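Local coordinates for protein trehalose monomycolate exporter MmpL3 (Mycobacterium tuberculosis, PDB 7NVH) that probably exports trehalose monomycolate, the mycolic acid carrier, across the mycobacterial inner membrane as a transporter of the RND permease superfamily, at residues Leu388-Met393 with Ser658-Ile663; Gln494-Ala499 with Val510-Leu515. All coordinates share one frame; numbering follows the deposited sequence.

Contact 1 of 2, residues Leu388-Met393 with Ser658-Ile663; sequences LVNRVM and STQEAI
Met-393, in the turn that follows helix 385-391, reaches across to the first turns of helix 659-669 and carries most of this contact. Its CB lies 4.1 Å from Gln-660 NE2, at the margin of van der Waals contact. CG stands anti to the carbonyl carbon (chi1 -66°) and the next torsion is extended, so SD is carried straight out between two side chains of the facing helix: Gln-660 CG at 3.6 Å and Ile-663 CD1 at 3.8 Å. A bend at chi3 (-74°) swings CE over the Gln-660 side, 3.6 Å from Gln-660 CG and close to that residue's carbonyl oxygen. Gln-660 crosses the methionine obliquely with its aliphatic part, CG anti to the backbone N and the chain extended beyond, whereas Ile-663 runs past it in the opposite direction. Four residues earlier, Val-389, the centre of an inverse gamma turn, turns CG2 to meet Ile-663 CG2 at 3.9 Å. Gln-660 and Ile-663, one helical turn apart, receive Met-393 between them, an apolar contact bordered by the amides of Gln-660 and Asn-390. This is the end of the membrane domain away from the porter domains, by RND topology probably cytoplasmic. Val-389 and Val-392 rest on Pro-720 and Met-393 on Arg-664, so helix 385-391 and the turn after it lie against helices 659-669 and 694-726, while Ile-663 packs helix 659-669 on Met-649 of helix 624-654.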
ATOM      1  N   LEU A 388     -35.098  -6.854  -9.993  1.00 49.25           N
ATOM      2  CA  LEU A 388     -34.000  -6.524 -10.893  1.00 49.25           C
ATOM      3  C   LEU A 388     -33.431  -7.785 -11.528  1.00 49.25           C
ATOM      4  O   LEU A 388     -33.313  -7.882 -12.761  1.00 49.25           O
ATOM      5  CB  LEU A 388     -32.920  -5.757 -10.134  1.00 49.25           C
ATOM      6  CG  LEU A 388     -31.590  -5.528 -10.847  1.00 49.25           C
ATOM      7  CD1 LEU A 388     -31.707  -4.388 -11.839  1.00 49.25           C
ATOM      8  CD2 LEU A 388     -30.497  -5.245  -9.835  1.00 49.25           C
ATOM      9  N   VAL A 389     -33.102  -8.782 -10.706  1.00 48.06           N
ATOM     10  CA  VAL A 389     -32.726 -10.074 -11.256  1.00 48.06           C
ATOM     11  C   VAL A 389     -34.006 -10.886 -11.403  1.00 48.06           C
ATOM     12  O   VAL A 389     -34.209 -11.929 -10.772  1.00 48.06           O
ATOM     13  CB  VAL A 389     -31.676 -10.744 -10.350  1.00 48.06           C
ATOM     14  CG1 VAL A 389     -32.211 -10.898  -8.937  1.00 48.06           C
ATOM     15  CG2 VAL A 389     -31.216 -12.070 -10.918  1.00 48.06           C
ATOM     16  N   ASN A 390     -34.872 -10.396 -12.273  1.00 47.97           N
ATOM     17  CA  ASN A 390     -35.886 -11.154 -12.984  1.00 47.97           C
ATOM     18  C   ASN A 390     -36.048 -10.624 -14.388  1.00 47.97           C
ATOM     19  O   ASN A 390     -36.617 -11.314 -15.239  1.00 47.97           O
ATOM     20  CB  ASN A 390     -37.228 -11.088 -12.248  1.00 47.97           C
ATOM     21  CG  ASN A 390     -38.131 -12.253 -12.576  1.00 47.97           C
ATOM     22  OD1 ASN A 390     -37.839 -13.052 -13.465  1.00 47.97           O
ATOM     23  ND2 ASN A 390     -39.234 -12.364 -11.847  1.00 47.97           N
ATOM     24  N   ARG A 391     -35.569  -9.407 -14.641  1.00 48.45           N
ATOM     25  CA  ARG A 391     -35.298  -8.864 -15.956  1.00 48.45           C
ATOM     26  C   ARG A 391     -33.877  -9.146 -16.396  1.00 48.45           C
ATOM     27  O   ARG A 391     -33.628  -9.281 -17.596  1.00 48.45           O
ATOM     28  CB  ARG A 391     -35.509  -7.348 -15.957  1.00 48.45           C
ATOM     29  CG  ARG A 391     -36.748  -6.876 -15.226  1.00 48.45           C
ATOM     30  CD  ARG A 391     -36.682  -5.375 -14.994  1.00 48.45           C
ATOM     31  NE  ARG A 391     -37.445  -4.960 -13.821  1.00 48.45           N
ATOM     32  CZ  ARG A 391     -38.771  -4.875 -13.784  1.00 48.45           C
ATOM     33  NH1 ARG A 391     -39.491  -5.174 -14.856  1.00 48.45           N
ATOM     34  NH2 ARG A 391     -39.378  -4.486 -12.673  1.00 48.45           N
ATOM     35  N   VAL A 392     -32.938  -9.225 -15.448  1.00 47.32           N
ATOM     36  CA  VAL A 392     -31.571  -9.587 -15.810  1.00 47.32           C
ATOM     37  C   VAL A 392     -31.528 -10.984 -16.414  1.00 47.32           C
ATOM     38  O   VAL A 392     -30.862 -11.213 -17.429  1.00 47.32           O
ATOM     39  CB  VAL A 392     -30.636  -9.467 -14.594  1.00 47.32           C
ATOM     40  CG1 VAL A 392     -29.278 -10.044 -14.923  1.00 47.32           C
ATOM     41  CG2 VAL A 392     -30.493  -8.018 -14.185  1.00 47.32           C
ATOM     42  N   MET A 393     -32.239 -11.938 -15.813  1.00 46.99           N
ATOM     43  CA  MET A 393     -32.220 -13.306 -16.314  1.00 46.99           C
ATOM     44  C   MET A 393     -33.222 -13.554 -17.430  1.00 46.99           C
ATOM     45  O   MET A 393     -33.266 -14.669 -17.958  1.00 46.99           O
ATOM     46  CB  MET A 393     -32.490 -14.303 -15.188  1.00 46.99           C
ATOM     47  CG  MET A 393     -31.420 -14.373 -14.126  1.00 46.99           C
ATOM     48  SD  MET A 393     -31.828 -15.631 -12.904  1.00 46.99           S
ATOM     49  CE  MET A 393     -33.140 -14.824 -12.003  1.00 46.99           C
ATOM     50  N   SER A 658     -34.393 -24.515  -8.125  1.00 53.28           N
ATOM     51  CA  SER A 658     -33.853 -24.574  -9.473  1.00 53.28           C
ATOM     52  C   SER A 658     -32.737 -23.545  -9.625  1.00 53.28           C
ATOM     53  O   SER A 658     -32.454 -22.756  -8.722  1.00 53.28           O
ATOM     54  CB  SER A 658     -34.958 -24.339 -10.497  1.00 53.28           C
ATOM     55  OG  SER A 658     -34.560 -24.788 -11.780  1.00 53.28           O
ATOM     56  N   THR A 659     -32.085 -23.554 -10.788  1.00 52.83           N
ATOM     57  CA  THR A 659     -30.957 -22.652 -10.997  1.00 52.83           C
ATOM     58  C   THR A 659     -31.400 -21.195 -11.002  1.00 52.83           C
ATOM     59  O   THR A 659     -30.712 -20.332 -10.450  1.00 52.83           O
ATOM     60  CB  THR A 659     -30.239 -22.994 -12.300  1.00 52.83           C
ATOM     61  OG1 THR A 659     -29.893 -24.384 -12.303  1.00 52.83           O
ATOM     62  CG2 THR A 659     -28.972 -22.169 -12.437  1.00 52.83           C
ATOM     63  N   GLN A 660     -32.543 -20.901 -11.622  1.00 51.04           N
ATOM     64  CA  GLN A 660     -33.030 -19.525 -11.665  1.00 51.04           C
ATOM     65  C   GLN A 660     -33.461 -19.052 -10.283  1.00 51.04           C
ATOM     66  O   GLN A 660     -33.095 -17.952  -9.844  1.00 51.04           O
ATOM     67  CB  GLN A 660     -34.183 -19.421 -12.663  1.00 51.04           C
ATOM     68  CG  GLN A 660     -34.589 -18.003 -13.003  1.00 51.04           C
ATOM     69  CD  GLN A 660     -35.414 -17.925 -14.269  1.00 51.04           C
ATOM     70  OE1 GLN A 660     -35.712 -18.942 -14.891  1.00 51.04           O
ATOM     71  NE2 GLN A 660     -35.787 -16.713 -14.657  1.00 51.04           N
ATOM     72  N   GLU A 661     -34.236 -19.876  -9.577  1.00 51.49           N
ATOM     73  CA  GLU A 661     -34.648 -19.528  -8.223  1.00 51.49           C
ATOM     74  C   GLU A 661     -33.449 -19.442  -7.291  1.00 51.49           C
ATOM     75  O   GLU A 661     -33.411 -18.593  -6.395  1.00 51.49           O
ATOM     76  CB  GLU A 661     -35.657 -20.550  -7.709  1.00 51.49           C
ATOM     77  CG  GLU A 661     -36.698 -20.940  -8.738  1.00 51.49           C
ATOM     78  CD  GLU A 661     -37.862 -21.696  -8.134  1.00 51.49           C
ATOM     79  OE1 GLU A 661     -37.658 -22.404  -7.126  1.00 51.49           O
ATOM     80  OE2 GLU A 661     -38.984 -21.581  -8.670  1.00 51.49           O
ATOM     81  N   ALA A 662     -32.465 -20.323  -7.472  1.00 51.74           N
ATOM     82  CA  ALA A 662     -31.259 -20.240  -6.658  1.00 51.74           C
ATOM     83  C   ALA A 662     -30.641 -18.856  -6.763  1.00 51.74           C
ATOM     84  O   ALA A 662     -30.307 -18.237  -5.749  1.00 51.74           O
ATOM     85  CB  ALA A 662     -30.255 -21.310  -7.082  1.00 51.74           C
ATOM     86  N   ILE A 663     -30.528 -18.337  -7.986  1.00 51.46           N
ATOM     87  CA  ILE A 663     -29.992 -16.994  -8.183  1.00 51.46           C
ATOM     88  C   ILE A 663     -30.898 -15.954  -7.540  1.00 51.46           C
ATOM     89  O   ILE A 663     -30.422 -15.028  -6.873  1.00 51.46           O
ATOM     90  CB  ILE A 663     -29.790 -16.712  -9.682  1.00 51.46           C
ATOM     91  CG1 ILE A 663     -28.840 -17.738 -10.296  1.00 51.46           C
ATOM     92  CG2 ILE A 663     -29.246 -15.315  -9.890  1.00 51.46           C
ATOM     93  CD1 ILE A 663     -28.850 -17.739 -11.802  1.00 51.46           C
TER

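Contact 2 of 2, residues Gln494-Ala499 with Val510-Leu515; sequences QERAYA and VLQNGL
Gln-494 opens the short, weakly bonded edge strand 494-495 by offering its carbonyl O to Gln-512 N, 3.1 Å away; the N-H approaches bent, at 140°, and from above the carbonyl plane. Glu-495 follows as an antiparallel non-hydrogen-bonded pair with Leu-511, their side chains diverging, though Glu-495 CG still touches Leu-511 CD2 at 3.8 Å; its carboxylate leaves the pair for a salt bridge with Arg-509. These residues form the outer edge of a four-stranded antiparallel sheet, in which strand 508-514 is hydrogen-bonded on its other side to strand 451-457; the sheet belongs to one of the two alpha/beta porter domains of the RND fold, probably periplasmic. At Arg-496 the second backbone bond is straighter: N to Val-510 O, 3.1 Å and 164°, in the carbonyl plane. The arginine chain, CG anti to the backbone N and extended to NE, lays CB 3.5 Å from Val-510 CG1, with CD also against that methyl. Across its CG comes the amide of Gln-512, NE2 at 3.7 Å. The guanidinium leads away toward the end of helix 49-61, where NH2 weakly bonds Gly-62 O just beyond it. Farther along, Tyr-498 stacks on Tyr-61, whose backbone bonds Ala-499.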
ATOM      1  N   GLN A 494      33.361  12.064 -12.473  1.00 54.55           N
ATOM      2  CA  GLN A 494      34.225  12.424 -11.362  1.00 54.55           C
ATOM      3  C   GLN A 494      34.083  11.417 -10.229  1.00 54.55           C
ATOM      4  O   GLN A 494      33.009  10.860  -9.993  1.00 54.55           O
ATOM      5  CB  GLN A 494      33.893  13.827 -10.858  1.00 54.55           C
ATOM      6  CG  GLN A 494      34.586  14.935 -11.624  1.00 54.55           C
ATOM      7  CD  GLN A 494      36.095  14.817 -11.572  1.00 54.55           C
ATOM      8  OE1 GLN A 494      36.742  14.551 -12.583  1.00 54.55           O
ATOM      9  NE2 GLN A 494      36.664  15.011 -10.388  1.00 54.55           N
ATOM     10  N   GLU A 495      35.186  11.190  -9.528  1.00 50.80           N
ATOM     11  CA  GLU A 495      35.181  10.281  -8.395  1.00 50.80           C
ATOM     12  C   GLU A 495      34.308  10.828  -7.272  1.00 50.80           C
ATOM     13  O   GLU A 495      34.151  12.039  -7.109  1.00 50.80           O
ATOM     14  CB  GLU A 495      36.604  10.060  -7.889  1.00 50.80           C
ATOM     15  CG  GLU A 495      36.870   8.666  -7.374  1.00 50.80           C
ATOM     16  CD  GLU A 495      38.199   8.568  -6.662  1.00 50.80           C
ATOM     17  OE1 GLU A 495      39.046   9.463  -6.860  1.00 50.80           O
ATOM     18  OE2 GLU A 495      38.399   7.598  -5.903  1.00 50.80           O
ATOM     19  N   ARG A 496      33.732   9.916  -6.498  1.00 48.53           N
ATOM     20  CA  ARG A 496      32.890  10.302  -5.380  1.00 48.53           C
ATOM     21  C   ARG A 496      33.725  10.980  -4.295  1.00 48.53           C
ATOM     22  O   ARG A 496      34.944  10.815  -4.214  1.00 48.53           O
ATOM     23  CB  ARG A 496      32.173   9.077  -4.820  1.00 48.53           C
ATOM     24  CG  ARG A 496      31.004   9.363  -3.903  1.00 48.53           C
ATOM     25  CD  ARG A 496      30.486   8.069  -3.310  1.00 48.53           C
ATOM     26  NE  ARG A 496      29.706   8.276  -2.098  1.00 48.53           N
ATOM     27  CZ  ARG A 496      28.550   7.672  -1.849  1.00 48.53           C
ATOM     28  NH1 ARG A 496      28.044   6.823  -2.729  1.00 48.53           N
ATOM     29  NH2 ARG A 496      27.903   7.915  -0.721  1.00 48.53           N
ATOM     30  N   ALA A 497      33.049  11.761  -3.460  1.00 49.14           N
ATOM     31  CA  ALA A 497      33.707  12.501  -2.395  1.00 49.14           C
ATOM     32  C   ALA A 497      33.765  11.667  -1.124  1.00 49.14           C
ATOM     33  O   ALA A 497      32.799  10.988  -0.766  1.00 49.14           O
ATOM     34  CB  ALA A 497      32.977  13.815  -2.122  1.00 49.14           C
ATOM     35  N   TYR A 498      34.907  11.723  -0.446  1.00 51.12           N
ATOM     36  CA  TYR A 498      35.096  10.993   0.800  1.00 51.12           C
ATOM     37  C   TYR A 498      34.433  11.757   1.939  1.00 51.12           C
ATOM     38  O   TYR A 498      34.830  12.884   2.251  1.00 51.12           O
ATOM     39  CB  TYR A 498      36.584  10.794   1.075  1.00 51.12           C
ATOM     40  CG  TYR A 498      37.184   9.606   0.362  1.00 51.12           C
ATOM     41  CD1 TYR A 498      38.181   9.773  -0.585  1.00 51.12           C
ATOM     42  CD2 TYR A 498      36.755   8.318   0.638  1.00 51.12           C
ATOM     43  CE1 TYR A 498      38.732   8.693  -1.239  1.00 51.12           C
ATOM     44  CE2 TYR A 498      37.301   7.232  -0.011  1.00 51.12           C
ATOM     45  CZ  TYR A 498      38.289   7.424  -0.949  1.00 51.12           C
ATOM     46  OH  TYR A 498      38.837   6.345  -1.598  1.00 51.12           O
ATOM     47  N   ALA A 499      33.428  11.147   2.558  1.00 50.73           N
ATOM     48  CA  ALA A 499      32.680  11.786   3.628  1.00 50.73           C
ATOM     49  C   ALA A 499      33.319  11.459   4.976  1.00 50.73           C
ATOM     50  O   ALA A 499      34.426  10.922   5.052  1.00 50.73           O
ATOM     51  CB  ALA A 499      31.216  11.362   3.572  1.00 50.73           C
ATOM     52  N   VAL A 510      34.608   4.427  -6.717  1.00 45.98           N
ATOM     53  CA  VAL A 510      33.328   4.669  -7.367  1.00 45.98           C
ATOM     54  C   VAL A 510      33.368   6.011  -8.085  1.00 45.98           C
ATOM     55  O   VAL A 510      33.825   7.012  -7.523  1.00 45.98           O
ATOM     56  CB  VAL A 510      32.160   4.594  -6.363  1.00 45.98           C
ATOM     57  CG1 VAL A 510      32.307   5.624  -5.285  1.00 45.98           C
ATOM     58  CG2 VAL A 510      30.838   4.790  -7.075  1.00 45.98           C
ATOM     59  N   LEU A 511      32.930   6.015  -9.340  1.00 47.45           N
ATOM     60  CA  LEU A 511      32.755   7.208 -10.153  1.00 47.45           C
ATOM     61  C   LEU A 511      31.266   7.484 -10.305  1.00 47.45           C
ATOM     62  O   LEU A 511      30.430   6.626 -10.025  1.00 47.45           O
ATOM     63  CB  LEU A 511      33.404   7.031 -11.528  1.00 47.45           C
ATOM     64  CG  LEU A 511      34.795   6.404 -11.571  1.00 47.45           C
ATOM     65  CD1 LEU A 511      35.266   6.272 -13.004  1.00 47.45           C
ATOM     66  CD2 LEU A 511      35.781   7.216 -10.762  1.00 47.45           C
ATOM     67  N   GLN A 512      30.928   8.691 -10.757  1.00 50.53           N
ATOM     68  CA  GLN A 512      29.518   9.025 -10.899  1.00 50.53           C
ATOM     69  C   GLN A 512      29.326  10.198 -11.848  1.00 50.53           C
ATOM     70  O   GLN A 512      30.117  11.143 -11.847  1.00 50.53           O
ATOM     71  CB  GLN A 512      28.891   9.347  -9.538  1.00 50.53           C
ATOM     72  CG  GLN A 512      29.608  10.426  -8.759  1.00 50.53           C
ATOM     73  CD  GLN A 512      29.098  10.548  -7.342  1.00 50.53           C
ATOM     74  OE1 GLN A 512      28.254   9.767  -6.906  1.00 50.53           O
ATOM     75  NE2 GLN A 512      29.600  11.536  -6.615  1.00 50.53           N
ATOM     76  N   ASN A 513      28.275  10.113 -12.663  1.00 53.62           N
ATOM     77  CA  ASN A 513      27.729  11.239 -13.407  1.00 53.62           C
ATOM     78  C   ASN A 513      26.214  11.161 -13.399  1.00 53.62           C
ATOM     79  O   ASN A 513      25.632  10.076 -13.357  1.00 53.62           O
ATOM     80  CB  ASN A 513      28.180  11.288 -14.871  1.00 53.62           C
ATOM     81  CG  ASN A 513      29.315  12.246 -15.101  1.00 53.62           C
ATOM     82  OD1 ASN A 513      29.715  12.984 -14.203  1.00 53.62           O
ATOM     83  ND2 ASN A 513      29.809  12.283 -16.331  1.00 53.62           N
ATOM     84  N   GLY A 514      25.583  12.324 -13.453  1.00 56.93           N
ATOM     85  CA  GLY A 514      24.179  12.380 -13.783  1.00 56.93           C
ATOM     86  C   GLY A 514      23.979  12.322 -15.280  1.00 56.93           C
ATOM     87  O   GLY A 514      24.907  12.494 -16.067  1.00 56.93           O
ATOM     88  N   LEU A 515      22.741  12.071 -15.685  1.00 58.83           N
ATOM     89  CA  LEU A 515      22.420  11.949 -17.098  1.00 58.83           C
ATOM     90  C   LEU A 515      21.287  12.898 -17.447  1.00 58.83           C
ATOM     91  O   LEU A 515      20.297  12.991 -16.714  1.00 58.83           O
ATOM     92  CB  LEU A 515      22.054  10.504 -17.468  1.00 58.83           C
ATOM     93  CG  LEU A 515      20.722   9.885 -17.042  1.00 58.83           C
ATOM     94  CD1 LEU A 515      20.469   8.625 -17.841  1.00 58.83           C
ATOM     95  CD2 LEU A 515      20.703   9.578 -15.558  1.00 58.83           C
TER

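Contacts 1 and 2 lie on opposite sides of the chain's centre, their centres 69 Å apart and nearest atoms about 53 Å apart, and share no helix or strand. Along the chain, 388-393 comes first, then both segments of contact 2, then 658-663; contact 1 is thus a long-range closure over 264 intervening residues, whereas contact 2 spans only ten. Contact 1 sits at the far, probably cytoplasmic, end of the membrane domain, contact 2 in a probably periplasmic porter domain, with a bound detergent about 8 Å from the Arg-496 side chain. Contact 1 brings the two MMPL family regions together; contact 2 lies within the second, although Tyr-498 and Ala-499 meet Tyr-61 of the first.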